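Long-range contact in signal recognition particle 54 kDa protein (Aeropyrum pernix, PDB 7EPK), which belongs to the SRP54 family of signal recognition particle proteins, joining an N-terminal helical bundle, a P-loop G domain and a signal-peptide-binding domain: residues E33-L45 / G248-A260. Residues are numbered along the deposited sequence; the frame is centred on the assembly and turned at random.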
loop_
_atom_site.group_PDB
_atom_site.type_symbol
_atom_site.label_atom_id
_atom_site.label_comp_id
_atom_site.label_asym_id
_atom_site.label_seq_id
_atom_site.Cartn_x
_atom_site.Cartn_y
_atom_site.Cartn_z
ATOM N N GLU A 33 -10.532 19.905 -5.361
ATOM C CA GLU A 33 -11.196 18.631 -4.998
ATOM C C GLU A 33 -10.782 18.260 -3.572
ATOM O O GLU A 33 -11.663 17.800 -2.823
ATOM C CB GLU A 33 -10.866 17.514 -5.991
ATOM C CG GLU A 33 -12.091 16.787 -6.510
ATOM C CD GLU A 33 -13.089 17.729 -7.139
ATOM O OE1 GLU A 33 -14.296 17.517 -6.995
ATOM O OE2 GLU A 33 -12.640 18.707 -7.729
ATOM N N LEU A 34 -9.511 18.459 -3.210
ATOM C CA LEU A 34 -9.013 18.105 -1.855
ATOM C C LEU A 34 -9.700 19.040 -0.857
ATOM O O LEU A 34 -10.386 18.528 0.047
ATOM C CB LEU A 34 -7.482 18.167 -1.806
ATOM C CG LEU A 34 -6.769 17.098 -2.648
ATOM C CD1 LEU A 34 -5.256 17.174 -2.504
ATOM C CD2 LEU A 34 -7.247 15.691 -2.313
ATOM N N ILE A 35 -9.646 20.350 -1.085
ATOM C CA ILE A 35 -10.309 21.363 -0.208
ATOM C C ILE A 35 -11.781 20.987 0.020
ATOM O O ILE A 35 -12.179 20.969 1.189
ATOM C CB ILE A 35 -10.167 22.771 -0.792
ATOM C CG1 ILE A 35 -8.701 23.223 -0.841
ATOM C CG2 ILE A 35 -11.041 23.747 -0.028
ATOM C CD1 ILE A 35 -7.935 23.107 0.461
ATOM N N LYS A 36 -12.557 20.697 -1.031
ATOM C CA LYS A 36 -13.983 20.270 -0.923
ATOM C C LYS A 36 -14.116 19.095 0.055
ATOM O O LYS A 36 -15.186 18.973 0.667
ATOM C CB LYS A 36 -14.553 19.819 -2.271
ATOM C CG LYS A 36 -14.984 20.925 -3.217
ATOM C CD LYS A 36 -15.692 20.389 -4.443
ATOM C CE LYS A 36 -16.004 21.479 -5.445
ATOM N NZ LYS A 36 -16.629 20.929 -6.670
ATOM N N ALA A 37 -13.094 18.236 0.149
ATOM C CA ALA A 37 -12.987 17.127 1.132
ATOM C C ALA A 37 -12.224 17.597 2.393
ATOM O O ALA A 37 -11.840 16.745 3.223
ATOM C CB ALA A 37 -12.333 15.932 0.476
ATOM N N ASP A 38 -12.036 18.919 2.532
ATOM C CA ASP A 38 -11.511 19.645 3.726
ATOM C C ASP A 38 -9.989 19.490 3.764
ATOM O O ASP A 38 -9.261 20.467 3.469
ATOM C CB ASP A 38 -12.214 19.202 5.019
ATOM C CG ASP A 38 -12.907 20.349 5.743
ATOM O OD1 ASP A 38 -14.151 20.482 5.588
ATOM O OD2 ASP A 38 -12.199 21.110 6.442
ATOM N N VAL A 39 -9.533 18.293 4.110
ATOM C CA VAL A 39 -8.090 17.917 4.113
ATOM C C VAL A 39 -7.314 18.906 4.984
ATOM O O VAL A 39 -6.993 18.523 6.139
ATOM C CB VAL A 39 -7.512 17.813 2.695
ATOM C CG1 VAL A 39 -6.052 17.407 2.722
ATOM C CG2 VAL A 39 -8.298 16.806 1.878
ATOM N N ASN A 40 -7.010 20.100 4.466
ATOM C CA ASN A 40 -6.236 21.129 5.206
ATOM C C ASN A 40 -5.372 21.862 4.188
ATOM O O ASN A 40 -4.451 21.240 3.648
ATOM C CB ASN A 40 -5.379 20.544 6.340
ATOM C CG ASN A 40 -4.915 21.563 7.362
ATOM O OD1 ASN A 40 -4.653 22.726 7.041
ATOM N ND2 ASN A 40 -4.789 21.124 8.606
ATOM N N VAL A 41 -5.685 23.131 3.946
ATOM C CA VAL A 41 -4.956 24.006 2.988
ATOM C C VAL A 41 -3.460 23.696 3.092
ATOM O O VAL A 41 -2.875 23.435 2.034
ATOM C CB VAL A 41 -5.273 25.500 3.190
ATOM C CG1 VAL A 41 -5.750 25.810 4.598
ATOM C CG2 VAL A 41 -4.098 26.390 2.816
ATOM N N LYS A 42 -2.873 23.692 4.295
ATOM C CA LYS A 42 -1.407 23.476 4.484
ATOM C C LYS A 42 -1.018 22.094 3.929
ATOM O O LYS A 42 0.068 21.971 3.306
ATOM C CB LYS A 42 -0.969 23.634 5.951
ATOM C CG LYS A 42 -1.504 22.608 6.950
ATOM C CD LYS A 42 -1.082 22.862 8.401
ATOM C CE LYS A 42 -0.187 21.788 8.989
ATOM N NZ LYS A 42 1.123 21.730 8.301
ATOM N N LEU A 43 -1.859 21.084 4.147
ATOM C CA LEU A 43 -1.586 19.699 3.679
ATOM C C LEU A 43 -1.766 19.649 2.155
ATOM O O LEU A 43 -1.061 18.858 1.510
ATOM C CB LEU A 43 -2.474 18.698 4.435
ATOM C CG LEU A 43 -1.769 17.901 5.544
ATOM C CD1 LEU A 43 -1.336 18.775 6.715
ATOM C CD2 LEU A 43 -2.659 16.791 6.053
ATOM N N VAL A 44 -2.616 20.514 1.598
ATOM C CA VAL A 44 -2.886 20.617 0.132
ATOM C C VAL A 44 -1.760 21.397 -0.562
ATOM O O VAL A 44 -1.469 21.085 -1.706
ATOM C CB VAL A 44 -4.264 21.244 -0.143
ATOM C CG1 VAL A 44 -4.351 21.804 -1.554
ATOM C CG2 VAL A 44 -5.385 20.248 0.101
ATOM N N LEU A 45 -1.172 22.408 0.068
ATOM C CA LEU A 45 -0.093 23.215 -0.569
ATOM C C LEU A 45 1.218 22.424 -0.472
ATOM O O LEU A 45 2.123 22.653 -1.281
ATOM C CB LEU A 45 -0.009 24.611 0.075
ATOM C CG LEU A 45 -0.731 25.764 -0.655
ATOM C CD1 LEU A 45 -2.085 25.375 -1.264
ATOM C CD2 LEU A 45 -0.929 26.958 0.281
ATOM N N GLY A 248 -22.609 7.615 1.707
ATOM C CA GLY A 248 -23.397 8.714 1.121
ATOM C C GLY A 248 -22.517 9.913 0.815
ATOM O O GLY A 248 -21.406 9.719 0.268
ATOM N N THR A 249 -23.019 11.107 1.136
ATOM C CA THR A 249 -22.254 12.378 1.275
ATOM C C THR A 249 -20.994 12.131 2.123
ATOM O O THR A 249 -21.136 12.016 3.356
ATOM C CB THR A 249 -23.147 13.484 1.864
ATOM O OG1 THR A 249 -22.317 14.448 2.513
ATOM C CG2 THR A 249 -24.181 12.985 2.855
ATOM N N ALA A 250 -19.815 12.062 1.488
ATOM C CA ALA A 250 -18.524 11.697 2.123
ATOM C C ALA A 250 -17.720 12.961 2.467
ATOM O O ALA A 250 -18.141 14.073 2.068
ATOM C CB ALA A 250 -17.751 10.774 1.209
ATOM N N ARG A 251 -16.624 12.776 3.218
ATOM C CA ARG A 251 -15.621 13.812 3.603
ATOM C C ARG A 251 -14.267 13.092 3.797
ATOM O O ARG A 251 -13.765 12.519 2.805
ATOM C CB ARG A 251 -16.153 14.592 4.817
ATOM C CG ARG A 251 -16.409 16.085 4.606
ATOM C CD ARG A 251 -15.157 16.952 4.648
ATOM N NE ARG A 251 -14.110 16.286 5.412
ATOM C CZ ARG A 251 -14.124 16.111 6.729
ATOM N NH1 ARG A 251 -15.126 16.576 7.459
ATOM N NH2 ARG A 251 -13.141 15.451 7.310
ATOM N N GLY A 252 -13.679 13.107 4.999
ATOM C CA GLY A 252 -12.530 12.253 5.347
ATOM C C GLY A 252 -11.233 13.024 5.461
ATOM O O GLY A 252 -10.390 12.606 6.256
ATOM N N GLY A 253 -11.052 14.103 4.706
ATOM C CA GLY A 253 -9.769 14.830 4.680
ATOM C C GLY A 253 -9.294 15.256 6.063
ATOM O O GLY A 253 -8.077 15.531 6.221
ATOM N N GLY A 254 -10.207 15.327 7.036
ATOM C CA GLY A 254 -9.908 15.637 8.451
ATOM C C GLY A 254 -9.206 14.484 9.147
ATOM O O GLY A 254 -8.347 14.725 10.016
ATOM N N ALA A 255 -9.560 13.257 8.791
ATOM C CA ALA A 255 -8.818 12.046 9.199
ATOM C C ALA A 255 -7.315 12.356 9.207
ATOM O O ALA A 255 -6.681 12.244 10.289
ATOM C CB ALA A 255 -9.139 10.911 8.255
ATOM N N LEU A 256 -6.757 12.750 8.053
ATOM C CA LEU A 256 -5.279 12.787 7.856
ATOM C C LEU A 256 -4.678 14.073 8.455
ATOM O O LEU A 256 -3.446 14.258 8.342
ATOM C CB LEU A 256 -4.942 12.591 6.376
ATOM C CG LEU A 256 -5.581 13.574 5.415
ATOM C CD1 LEU A 256 -5.175 14.989 5.771
ATOM C CD2 LEU A 256 -5.189 13.233 3.992
ATOM N N THR A 257 -5.508 14.909 9.092
ATOM C CA THR A 257 -5.069 16.012 9.987
ATOM C C THR A 257 -4.758 15.415 11.363
ATOM O O THR A 257 -3.656 15.689 11.889
ATOM C CB THR A 257 -6.100 17.149 10.083
ATOM O OG1 THR A 257 -6.967 17.152 8.945
ATOM C CG2 THR A 257 -5.433 18.503 10.190
ATOM N N ALA A 258 -5.687 14.622 11.910
ATOM C CA ALA A 258 -5.544 13.906 13.204
ATOM C C ALA A 258 -4.402 12.886 13.095
ATOM O O ALA A 258 -3.602 12.758 14.065
ATOM C CB ALA A 258 -6.847 13.246 13.598
ATOM N N ALA A 259 -4.312 12.212 11.940
ATOM C CA ALA A 259 -3.188 11.323 11.571
ATOM C C ALA A 259 -1.866 12.042 11.844
ATOM O O ALA A 259 -1.001 11.481 12.561
ATOM C CB ALA A 259 -3.305 10.960 10.125
ATOM N N ALA A 260 -1.744 13.262 11.310
ATOM C CA ALA A 260 -0.550 14.130 11.433
ATOM C C ALA A 260 -0.261 14.446 12.910
ATOM O O ALA A 260 0.891 14.262 13.324
ATOM C CB ALA A 260 -0.744 15.384 10.607
HETATM O O HOH W 1 -16.477 19.064 7.680
#
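This is the interface of the N and G domains of an SRP54-type protein: the turn joining helices 19-36 and 41-57 of the helical bundle, Ala37 to Asn40, sits on the glycine-rich loop Gly252-Gly254 that leads into helix 255-262. The CA atoms come closest at Val39 and Gly253, 3.6 Å apart; Gly253, having no side chain, brings its CA to 3.2 Å from Ala37 O in a CA-H...O contact. Across the contact Ala37 O accepts two bonds, from Arg251 NE at 3.2 Å from above the carbonyl plane and, weakly, from Gly253 N. Bends at chi2 and chi3 fold the Arg251 chain back to this oxygen, with Asp38 CB over one guanidinium face. The Asp38 carboxylate is turned 61° from that guanidinium and makes no salt bridge with it; a water weakly links Asp38 OD1 and Arg251 NH1. Val39 keeps CG1 anti to its backbone N (chi1 -179°), which carries this methyl to 4.0 Å from Leu256 CD1, while Leu256 also touches Phe82. On the helix 255-262 side, Thr257 OG1 lies between two carbonyl oxygens, 3.1 Å from Val39 O and 3.0 Å from Gly254 O.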